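PDB 5D6A: predicted ATPase of the ABC class from Vibrio vulnificus, which binds the ATP analogue AMP-PNP and probably hydrolyses ATP. Local coordinates for residues F73-W86 and I162-E176. Sequence-based numbering, arbitrary orientation.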
ATOM      1  N   PHE A  73      -5.081  18.100  24.413  1.00 43.09           N
ATOM      2  CA  PHE A  73      -5.772  19.192  25.099  1.00 42.96           C
ATOM      3  C   PHE A  73      -7.211  19.304  24.602  1.00 40.91           C
ATOM      4  O   PHE A  73      -7.534  18.848  23.508  1.00 39.56           O
ATOM      5  CB  PHE A  73      -5.064  20.524  24.825  1.00 44.11           C
ATOM      6  CG  PHE A  73      -3.827  20.753  25.649  1.00 46.39           C
ATOM      7  CD1 PHE A  73      -2.713  19.934  25.515  1.00 47.00           C
ATOM      8  CD2 PHE A  73      -3.757  21.835  26.519  1.00 48.04           C
ATOM      9  CE1 PHE A  73      -1.573  20.165  26.267  1.00 48.99           C
ATOM     10  CE2 PHE A  73      -2.615  22.075  27.266  1.00 49.68           C
ATOM     11  CZ  PHE A  73      -1.521  21.239  27.140  1.00 50.32           C
ATOM     12  N   ARG A  74      -8.069  19.907  25.418  1.00 40.96           N
ATOM     13  CA  ARG A  74      -9.462  20.147  25.049  1.00 41.08           C
ATOM     14  C   ARG A  74      -9.893  21.472  25.641  1.00 42.31           C
ATOM     15  O   ARG A  74      -9.422  21.858  26.708  1.00 44.00           O
ATOM     16  CB  ARG A  74     -10.394  19.036  25.541  1.00 42.17           C
ATOM     17  CG  ARG A  74     -10.101  17.666  24.952  1.00 41.90           C
ATOM     18  CD  ARG A  74     -11.140  16.627  25.347  1.00 42.68           C
ATOM     19  NE  ARG A  74     -11.237  16.441  26.797  1.00 44.68           N
ATOM     20  CZ  ARG A  74     -12.159  16.991  27.589  1.00 46.36           C
ATOM     21  NH1 ARG A  74     -13.121  17.766  27.097  1.00 46.32           N
ATOM     22  NH2 ARG A  74     -12.128  16.744  28.892  1.00 49.12           N
ATOM     23  N   ALA A  75     -10.781  22.172  24.947  1.00 42.22           N
ATOM     24  CA  ALA A  75     -11.272  23.462  25.417  1.00 43.71           C
ATOM     25  C   ALA A  75     -12.770  23.555  25.195  1.00 44.60           C
ATOM     26  O   ALA A  75     -13.273  23.152  24.149  1.00 43.58           O
ATOM     27  CB  ALA A  75     -10.560  24.594  24.698  1.00 43.28           C
ATOM     28  N   PHE A  76     -13.477  24.098  26.180  1.00 47.06           N
ATOM     29  CA  PHE A  76     -14.925  24.232  26.093  1.00 48.22           C
ATOM     30  C   PHE A  76     -15.377  25.683  26.191  1.00 48.95           C
ATOM     31  O   PHE A  76     -14.852  26.447  26.995  1.00 49.35           O
ATOM     32  CB  PHE A  76     -15.593  23.405  27.193  1.00 50.26           C
ATOM     33  CG  PHE A  76     -17.073  23.619  27.290  1.00 51.85           C
ATOM     34  CD1 PHE A  76     -17.938  22.975  26.419  1.00 50.83           C
ATOM     35  CD2 PHE A  76     -17.601  24.470  28.253  1.00 55.08           C
ATOM     36  CE1 PHE A  76     -19.303  23.175  26.503  1.00 53.35           C
ATOM     37  CE2 PHE A  76     -18.964  24.675  28.344  1.00 57.17           C
ATOM     38  CZ  PHE A  76     -19.818  24.025  27.468  1.00 56.58           C
ATOM     39  N   ARG A  77     -16.358  26.047  25.365  1.00 49.68           N
ATOM     40  CA  ARG A  77     -16.922  27.393  25.366  1.00 52.05           C
ATOM     41  C   ARG A  77     -18.437  27.374  25.254  1.00 52.98           C
ATOM     42  O   ARG A  77     -18.976  26.884  24.264  1.00 53.25           O
ATOM     43  CB  ARG A  77     -16.383  28.223  24.210  1.00 52.22           C
ATOM     44  CG  ARG A  77     -14.893  28.483  24.245  1.00 52.65           C
ATOM     45  CD  ARG A  77     -14.616  29.797  23.544  1.00 55.11           C
ATOM     46  NE  ARG A  77     -15.166  30.916  24.317  1.00 60.12           N
ATOM     47  CZ  ARG A  77     -15.225  32.180  23.902  1.00 62.87           C
ATOM     48  NH1 ARG A  77     -15.740  33.111  24.696  1.00 65.48           N
ATOM     49  NH2 ARG A  77     -14.780  32.521  22.698  1.00 63.47           N
ATOM     50  N   ALA A  78     -19.116  27.937  26.253  1.00 55.40           N
ATOM     51  CA  ALA A  78     -20.577  28.000  26.264  1.00 56.48           C
ATOM     52  C   ALA A  78     -21.083  28.922  25.158  1.00 56.07           C
ATOM     53  O   ALA A  78     -20.461  29.940  24.868  1.00 56.28           O
ATOM     54  CB  ALA A  78     -21.070  28.482  27.619  1.00 59.75           C
ATOM     55  N   TRP A  79     -22.219  28.565  24.557  1.00 56.34           N
ATOM     56  CA  TRP A  79     -22.803  29.343  23.451  1.00 57.34           C
ATOM     57  C   TRP A  79     -23.029  30.833  23.738  1.00 61.03           C
ATOM     58  O   TRP A  79     -23.070  31.642  22.810  1.00 62.13           O
ATOM     59  CB  TRP A  79     -24.140  28.738  23.007  1.00 57.99           C
ATOM     60  CG  TRP A  79     -24.043  27.373  22.419  1.00 55.87           C
ATOM     61  CD1 TRP A  79     -24.374  26.195  23.019  1.00 56.07           C
ATOM     62  CD2 TRP A  79     -23.581  27.040  21.107  1.00 52.87           C
ATOM     63  NE1 TRP A  79     -24.147  25.146  22.160  1.00 53.63           N
ATOM     64  CE2 TRP A  79     -23.659  25.640  20.978  1.00 51.48           C
ATOM     65  CE3 TRP A  79     -23.106  27.792  20.026  1.00 51.72           C
ATOM     66  CZ2 TRP A  79     -23.283  24.974  19.813  1.00 49.28           C
ATOM     67  CZ3 TRP A  79     -22.729  27.128  18.867  1.00 49.36           C
ATOM     68  CH2 TRP A  79     -22.822  25.735  18.771  1.00 48.16           C
ATOM     69  N   SER A  80     -23.191  31.193  25.007  1.00 64.13           N
ATOM     70  CA  SER A  80     -23.443  32.588  25.378  1.00 67.61           C
ATOM     71  C   SER A  80     -22.286  33.529  25.046  1.00 66.78           C
ATOM     72  O   SER A  80     -22.504  34.678  24.654  1.00 68.73           O
ATOM     73  CB  SER A  80     -23.739  32.684  26.875  1.00 70.58           C
ATOM     74  OG  SER A  80     -24.832  31.859  27.223  1.00 72.46           O
ATOM     75  N   LEU A  81     -21.064  33.030  25.190  1.00 63.92           N
ATOM     76  CA  LEU A  81     -19.863  33.831  24.973  1.00 63.12           C
ATOM     77  C   LEU A  81     -19.330  33.805  23.537  1.00 60.51           C
ATOM     78  O   LEU A  81     -18.336  34.472  23.240  1.00 60.33           O
ATOM     79  CB  LEU A  81     -18.764  33.325  25.910  1.00 62.33           C
ATOM     80  CG  LEU A  81     -19.170  33.135  27.377  1.00 64.81           C
ATOM     81  CD1 LEU A  81     -18.008  32.573  28.183  1.00 64.14           C
ATOM     82  CD2 LEU A  81     -19.678  34.437  27.981  1.00 68.61           C
ATOM     83  N   THR A  82     -19.993  33.062  22.652  1.00 58.92           N
ATOM     84  CA  THR A  82     -19.527  32.902  21.268  1.00 56.51           C
ATOM     85  C   THR A  82     -20.264  33.722  20.211  1.00 57.51           C
ATOM     86  O   THR A  82     -19.670  34.114  19.207  1.00 55.81           O
ATOM     87  CB  THR A  82     -19.627  31.424  20.839  1.00 54.22           C
ATOM     88  OG1 THR A  82     -20.997  31.004  20.868  1.00 54.28           O
ATOM     89  CG2 THR A  82     -18.806  30.535  21.769  1.00 53.86           C
ATOM     90  N   GLY A  83     -21.554  33.967  20.423  1.00 60.88           N
ATOM     91  CA  GLY A  83     -22.362  34.694  19.443  1.00 62.37           C
ATOM     92  C   GLY A  83     -22.701  33.804  18.253  1.00 60.29           C
ATOM     93  O   GLY A  83     -22.914  34.290  17.141  1.00 59.58           O
ATOM     94  N   LEU A  84     -22.745  32.493  18.495  1.00 58.75           N
ATOM     95  CA  LEU A  84     -23.045  31.505  17.457  1.00 57.05           C
ATOM     96  C   LEU A  84     -24.157  30.541  17.887  1.00 58.22           C
ATOM     97  O   LEU A  84     -24.267  29.436  17.353  1.00 56.30           O
ATOM     98  CB  LEU A  84     -21.777  30.711  17.110  1.00 54.27           C
ATOM     99  CG  LEU A  84     -20.597  31.502  16.535  1.00 53.44           C
ATOM    100  CD1 LEU A  84     -19.355  30.631  16.436  1.00 50.47           C
ATOM    101  CD2 LEU A  84     -20.946  32.091  15.176  1.00 53.78           C
ATOM    102  N   SER A  85     -24.983  30.965  18.842  1.00 61.62           N
ATOM    103  CA  SER A  85     -26.084  30.132  19.339  1.00 63.28           C
ATOM    104  C   SER A  85     -27.070  29.783  18.227  1.00 63.39           C
ATOM    105  O   SER A  85     -27.677  28.711  18.237  1.00 64.50           O
ATOM    106  CB  SER A  85     -26.829  30.843  20.471  1.00 66.36           C
ATOM    107  OG  SER A  85     -25.965  31.108  21.559  1.00 66.74           O
ATOM    108  N   TRP A  86     -27.227  30.703  17.280  1.00 62.66           N
ATOM    109  CA  TRP A  86     -28.130  30.506  16.148  1.00 61.86           C
ATOM    110  C   TRP A  86     -27.830  29.225  15.353  1.00 59.25           C
ATOM    111  O   TRP A  86     -28.730  28.667  14.721  1.00 61.02           O
ATOM    112  CB  TRP A  86     -28.086  31.728  15.226  1.00 61.62           C
ATOM    113  CG  TRP A  86     -26.725  32.015  14.681  1.00 58.74           C
ATOM    114  CD1 TRP A  86     -25.727  32.719  15.290  1.00 58.28           C
ATOM    115  CD2 TRP A  86     -26.212  31.608  13.412  1.00 56.15           C
ATOM    116  NE1 TRP A  86     -24.621  32.773  14.479  1.00 55.86           N
ATOM    117  CE2 TRP A  86     -24.892  32.097  13.318  1.00 54.55           C
ATOM    118  CE3 TRP A  86     -26.741  30.877  12.340  1.00 54.85           C
ATOM    119  CZ2 TRP A  86     -24.091  31.880  12.198  1.00 52.44           C
ATOM    120  CZ3 TRP A  86     -25.945  30.662  11.228  1.00 53.05           C
ATOM    121  CH2 TRP A  86     -24.633  31.162  11.165  1.00 51.71           C
ATOM    122  N   ILE A 162       0.663  28.023  26.095  1.00 53.48           N
ATOM    123  CA  ILE A 162      -0.594  27.676  26.762  1.00 53.02           C
ATOM    124  C   ILE A 162      -1.404  28.836  27.342  1.00 52.71           C
ATOM    125  O   ILE A 162      -2.634  28.812  27.278  1.00 50.80           O
ATOM    126  CB  ILE A 162      -0.323  26.671  27.906  1.00 54.24           C
ATOM    127  CG1 ILE A 162       0.410  25.435  27.367  1.00 54.20           C
ATOM    128  CG2 ILE A 162      -1.625  26.269  28.590  1.00 54.45           C
ATOM    129  CD1 ILE A 162       0.863  24.468  28.441  1.00 55.58           C
ATOM    130  N   THR A 163      -0.728  29.837  27.907  1.00 53.85           N
ATOM    131  CA  THR A 163      -1.421  30.955  28.566  1.00 55.12           C
ATOM    132  C   THR A 163      -1.504  32.256  27.772  1.00 55.17           C
ATOM    133  O   THR A 163      -2.241  33.161  28.160  1.00 55.96           O
ATOM    134  CB  THR A 163      -0.761  31.293  29.916  1.00 57.06           C
ATOM    135  OG1 THR A 163       0.520  31.892  29.693  1.00 57.88           O
ATOM    136  CG2 THR A 163      -0.611  30.040  30.771  1.00 57.29           C
ATOM    137  N   PHE A 164      -0.748  32.364  26.683  1.00 54.83           N
ATOM    138  CA  PHE A 164      -0.762  33.588  25.881  1.00 55.62           C
ATOM    139  C   PHE A 164      -1.306  33.349  24.467  1.00 54.03           C
ATOM    140  O   PHE A 164      -2.266  34.001  24.057  1.00 53.85           O
ATOM    141  CB  PHE A 164       0.638  34.214  25.842  1.00 57.27           C
ATOM    142  CG  PHE A 164       0.702  35.508  25.083  1.00 58.47           C
ATOM    143  CD1 PHE A 164       0.308  36.697  25.680  1.00 60.14           C
ATOM    144  CD2 PHE A 164       1.167  35.542  23.776  1.00 57.98           C
ATOM    145  CE1 PHE A 164       0.365  37.892  24.987  1.00 61.14           C
ATOM    146  CE2 PHE A 164       1.227  36.734  23.077  1.00 59.18           C
ATOM    147  CZ  PHE A 164       0.825  37.910  23.684  1.00 60.52           C
ATOM    148  N   HIS A 165      -0.705  32.415  23.733  1.00 52.47           N
ATOM    149  CA  HIS A 165      -1.143  32.125  22.365  1.00 51.05           C
ATOM    150  C   HIS A 165      -2.398  31.264  22.286  1.00 49.80           C
ATOM    151  O   HIS A 165      -3.377  31.643  21.641  1.00 48.94           O
ATOM    152  CB  HIS A 165      -0.037  31.435  21.561  1.00 50.56           C
ATOM    153  CG  HIS A 165       1.114  32.325  21.222  1.00 51.84           C
ATOM    154  ND1 HIS A 165       1.020  33.337  20.292  1.00 52.38           N
ATOM    155  CD2 HIS A 165       2.398  32.325  21.651  1.00 53.00           C
ATOM    156  CE1 HIS A 165       2.189  33.943  20.184  1.00 54.11           C
ATOM    157  NE2 HIS A 165       3.043  33.345  20.996  1.00 54.77           N
ATOM    158  N   LEU A 166      -2.363  30.103  22.933  1.00 49.52           N
ATOM    159  CA  LEU A 166      -3.486  29.164  22.878  1.00 48.40           C
ATOM    160  C   LEU A 166      -4.841  29.802  23.201  1.00 49.02           C
ATOM    161  O   LEU A 166      -5.794  29.628  22.442  1.00 47.93           O
ATOM    162  CB  LEU A 166      -3.228  27.938  23.769  1.00 48.16           C
ATOM    163  CG  LEU A 166      -4.318  26.858  23.811  1.00 46.95           C
ATOM    164  CD1 LEU A 166      -4.685  26.364  22.420  1.00 44.92           C
ATOM    165  CD2 LEU A 166      -3.873  25.695  24.684  1.00 47.41           C
ATOM    166  N   PRO A 167      -4.931  30.554  24.312  1.00 50.78           N
ATOM    167  CA  PRO A 167      -6.218  31.171  24.639  1.00 51.54           C
ATOM    168  C   PRO A 167      -6.750  32.083  23.528  1.00 51.91           C
ATOM    169  O   PRO A 167      -7.959  32.211  23.368  1.00 52.45           O
ATOM    170  CB  PRO A 167      -5.910  31.976  25.908  1.00 53.04           C
ATOM    171  CG  PRO A 167      -4.715  31.311  26.499  1.00 53.17           C
ATOM    172  CD  PRO A 167      -3.902  30.889  25.311  1.00 51.97           C
ATOM    173  N   LYS A 168      -5.852  32.695  22.762  1.00 52.54           N
ATOM    174  CA  LYS A 168      -6.264  33.579  21.676  1.00 53.25           C
ATOM    175  C   LYS A 168      -6.850  32.805  20.501  1.00 51.86           C
ATOM    176  O   LYS A 168      -7.840  33.236  19.915  1.00 53.14           O
ATOM    177  CB  LYS A 168      -5.102  34.466  21.217  1.00 54.71           C
ATOM    178  CG  LYS A 168      -4.676  35.474  22.271  1.00 57.32           C
ATOM    179  CD  LYS A 168      -3.543  36.367  21.800  1.00 58.98           C
ATOM    180  CE  LYS A 168      -3.221  37.414  22.854  1.00 61.59           C
ATOM    181  NZ  LYS A 168      -2.166  38.358  22.403  1.00 63.87           N
ATOM    182  N   PHE A 169      -6.257  31.660  20.164  1.00 50.56           N
ATOM    183  CA  PHE A 169      -6.766  30.853  19.052  1.00 48.23           C
ATOM    184  C   PHE A 169      -8.113  30.235  19.416  1.00 46.91           C
ATOM    185  O   PHE A 169      -9.001  30.140  18.571  1.00 46.55           O
ATOM    186  CB  PHE A 169      -5.779  29.755  18.648  1.00 47.56           C
ATOM    187  CG  PHE A 169      -4.369  30.241  18.474  1.00 48.92           C
ATOM    188  CD1 PHE A 169      -4.093  31.347  17.680  1.00 50.49           C
ATOM    189  CD2 PHE A 169      -3.312  29.564  19.065  1.00 49.04           C
ATOM    190  CE1 PHE A 169      -2.795  31.796  17.516  1.00 51.80           C
ATOM    191  CE2 PHE A 169      -2.009  30.000  18.894  1.00 50.83           C
ATOM    192  CZ  PHE A 169      -1.750  31.117  18.119  1.00 52.19           C
ATOM    193  N   ILE A 170      -8.253  29.819  20.674  1.00 46.54           N
ATOM    194  CA  ILE A 170      -9.496  29.230  21.172  1.00 46.07           C
ATOM    195  C   ILE A 170     -10.630  30.251  21.116  1.00 47.37           C
ATOM    196  O   ILE A 170     -11.773  29.899  20.819  1.00 46.50           O
ATOM    197  CB  ILE A 170      -9.340  28.707  22.618  1.00 46.53           C
ATOM    198  CG1 ILE A 170      -8.378  27.515  22.646  1.00 45.74           C
ATOM    199  CG2 ILE A 170     -10.688  28.283  23.185  1.00 46.63           C
ATOM    200  CD1 ILE A 170      -7.989  27.059  24.038  1.00 46.59           C
ATOM    201  N   ARG A 171     -10.310  31.512  21.401  1.00 49.82           N
ATOM    202  CA  ARG A 171     -11.311  32.577  21.368  1.00 52.16           C
ATOM    203  C   ARG A 171     -11.651  32.986  19.940  1.00 51.93           C
ATOM    204  O   ARG A 171     -12.801  32.886  19.520  1.00 52.88           O
ATOM    205  CB  ARG A 171     -10.846  33.800  22.168  1.00 54.61           C
ATOM    206  CG  ARG A 171     -10.772  33.557  23.667  1.00 55.94           C
ATOM    207  CD  ARG A 171     -10.423  34.821  24.436  1.00 58.28           C
ATOM    208  NE  ARG A 171     -10.356  34.570  25.879  1.00 59.37           N
ATOM    209  CZ  ARG A 171      -9.241  34.343  26.572  1.00 59.39           C
ATOM    210  NH1 ARG A 171      -8.049  34.358  25.986  1.00 58.98           N
ATOM    211  NH2 ARG A 171      -9.318  34.120  27.880  1.00 60.69           N
ATOM    212  N   ARG A 172     -10.644  33.424  19.195  1.00 52.25           N
ATOM    213  CA  ARG A 172     -10.845  33.874  17.813  1.00 52.91           C
ATOM    214  C   ARG A 172     -11.588  32.870  16.932  1.00 50.42           C
ATOM    215  O   ARG A 172     -12.413  33.258  16.105  1.00 49.98           O
ATOM    216  CB  ARG A 172      -9.506  34.223  17.168  1.00 53.76           C
ATOM    217  CG  ARG A 172      -8.802  35.413  17.797  1.00 56.88           C
ATOM    218  CD  ARG A 172      -7.467  35.661  17.119  1.00 59.09           C
ATOM    219  NE  ARG A 172      -7.628  36.060  15.721  1.00 60.78           N
ATOM    220  CZ  ARG A 172      -6.631  36.174  14.848  1.00 61.89           C
ATOM    221  NH1 ARG A 172      -5.381  35.894  15.207  1.00 63.11           N
ATOM    222  NH2 ARG A 172      -6.886  36.552  13.599  1.00 62.21           N
ATOM    223  N   SER A 173     -11.300  31.586  17.113  1.00 48.58           N
ATOM    224  CA  SER A 173     -11.941  30.547  16.309  1.00 47.51           C
ATOM    225  C   SER A 173     -13.401  30.313  16.698  1.00 46.82           C
ATOM    226  O   SER A 173     -14.149  29.703  15.939  1.00 45.47           O
ATOM    227  CB  SER A 173     -11.172  29.227  16.420  1.00 46.15           C
ATOM    228  OG  SER A 173     -11.244  28.708  17.737  1.00 46.89           O
ATOM    229  N   THR A 174     -13.797  30.793  17.876  1.00 48.21           N
ATOM    230  CA  THR A 174     -15.170  30.605  18.363  1.00 48.83           C
ATOM    231  C   THR A 174     -15.875  31.911  18.749  1.00 51.25           C
ATOM    232  O   THR A 174     -16.531  31.984  19.786  1.00 52.94           O
ATOM    233  CB  THR A 174     -15.188  29.657  19.574  1.00 48.05           C
ATOM    234  OG1 THR A 174     -14.289  30.153  20.569  1.00 48.32           O
ATOM    235  CG2 THR A 174     -14.754  28.261  19.165  1.00 46.33           C
ATOM    236  N   ILE A 175     -15.726  32.934  17.910  1.00 52.85           N
ATOM    237  CA  ILE A 175     -16.385  34.230  18.106  1.00 56.00           C
ATOM    238  C   ILE A 175     -16.841  34.732  16.740  1.00 57.59           C
ATOM    239  O   ILE A 175     -16.017  35.025  15.871  1.00 57.43           O
ATOM    240  CB  ILE A 175     -15.467  35.270  18.779  1.00 57.52           C
ATOM    241  CG1 ILE A 175     -15.161  34.852  20.219  1.00 57.44           C
ATOM    242  CG2 ILE A 175     -16.133  36.640  18.793  1.00 59.84           C
ATOM    243  CD1 ILE A 175     -14.212  35.779  20.947  1.00 58.47           C
ATOM    244  N   GLU A 176     -18.157  34.819  16.562  1.00 59.70           N
ATOM    245  CA  GLU A 176     -18.767  35.243  15.297  1.00 61.93           C
ATOM    246  C   GLU A 176     -17.949  36.291  14.526  1.00 62.70           C
ATOM    247  O   GLU A 176     -17.504  36.035  13.406  1.00 61.18           O
ATOM    248  CB  GLU A 176     -20.191  35.763  15.555  1.00 66.26           C
ATOM    249  CG  GLU A 176     -20.960  36.155  14.300  1.00 68.79           C
ATOM    250  CD  GLU A 176     -22.341  36.724  14.593  1.00 73.08           C
ATOM    251  OE1 GLU A 176     -22.647  37.015  15.771  1.00 76.12           O
ATOM    252  OE2 GLU A 176     -23.122  36.897  13.636  1.00 74.59           O
TER
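Ile162 and Leu166, one turn apart on helix 155-172, both meet the Phe73 ring obliquely: Ile162 CD1 lies 4.2 Å from Phe73 CZ, and Leu166 CD2 reaches Phe73 CD2. Across the sheet, Leu57 and Phe142 from the neighbouring strands close round the same apolar cluster. A turn further on, Ile170 sets its CD1 against the methyl of Ala75, 3.6 Å from CB, with CG2 on the same methyl. Arg171 lays its CG over one face of the Arg77 guanidinium; its own NE turns to a salt bridge with Asp54, whose backbone O accepts from Arg77 NE, so one residue engages both arginines. With chi1 of Thr174 at 54°, its OG1 sits between the backbone N and carbonyl carbon and points back to Ile170 O, to which it donates in the carbonyl plane. The same OG1 accepts from Arg77 NH2 at 3.2 Å, nearly straight (160°) and close to the guanidinium plane. A bend at chi3 of Arg77 helps turn its head towards this hydroxyl. Thr174 O abuts CB and CG2 of Thr82. Ile175 borders the guanidinium edge, CG1 3.4 Å from Arg77 NH2. Glu176 N donates to Thr82 O at 3.1 Å. The Glu176 side chain is extended, its CB 3.8 Å from Leu84 CD2, while OE2 forms a salt bridge with Lys181. The result is a helix packed on one face of an antiparallel sheet, segment 162-172 running at 46° to strand 73-78 with axes 10.0 Å apart; apolar contacts between helix and strand are followed by the Arg77 bond and the backbone bond that tie the following loops together, in the N-terminal region of this ABC-class ATPase.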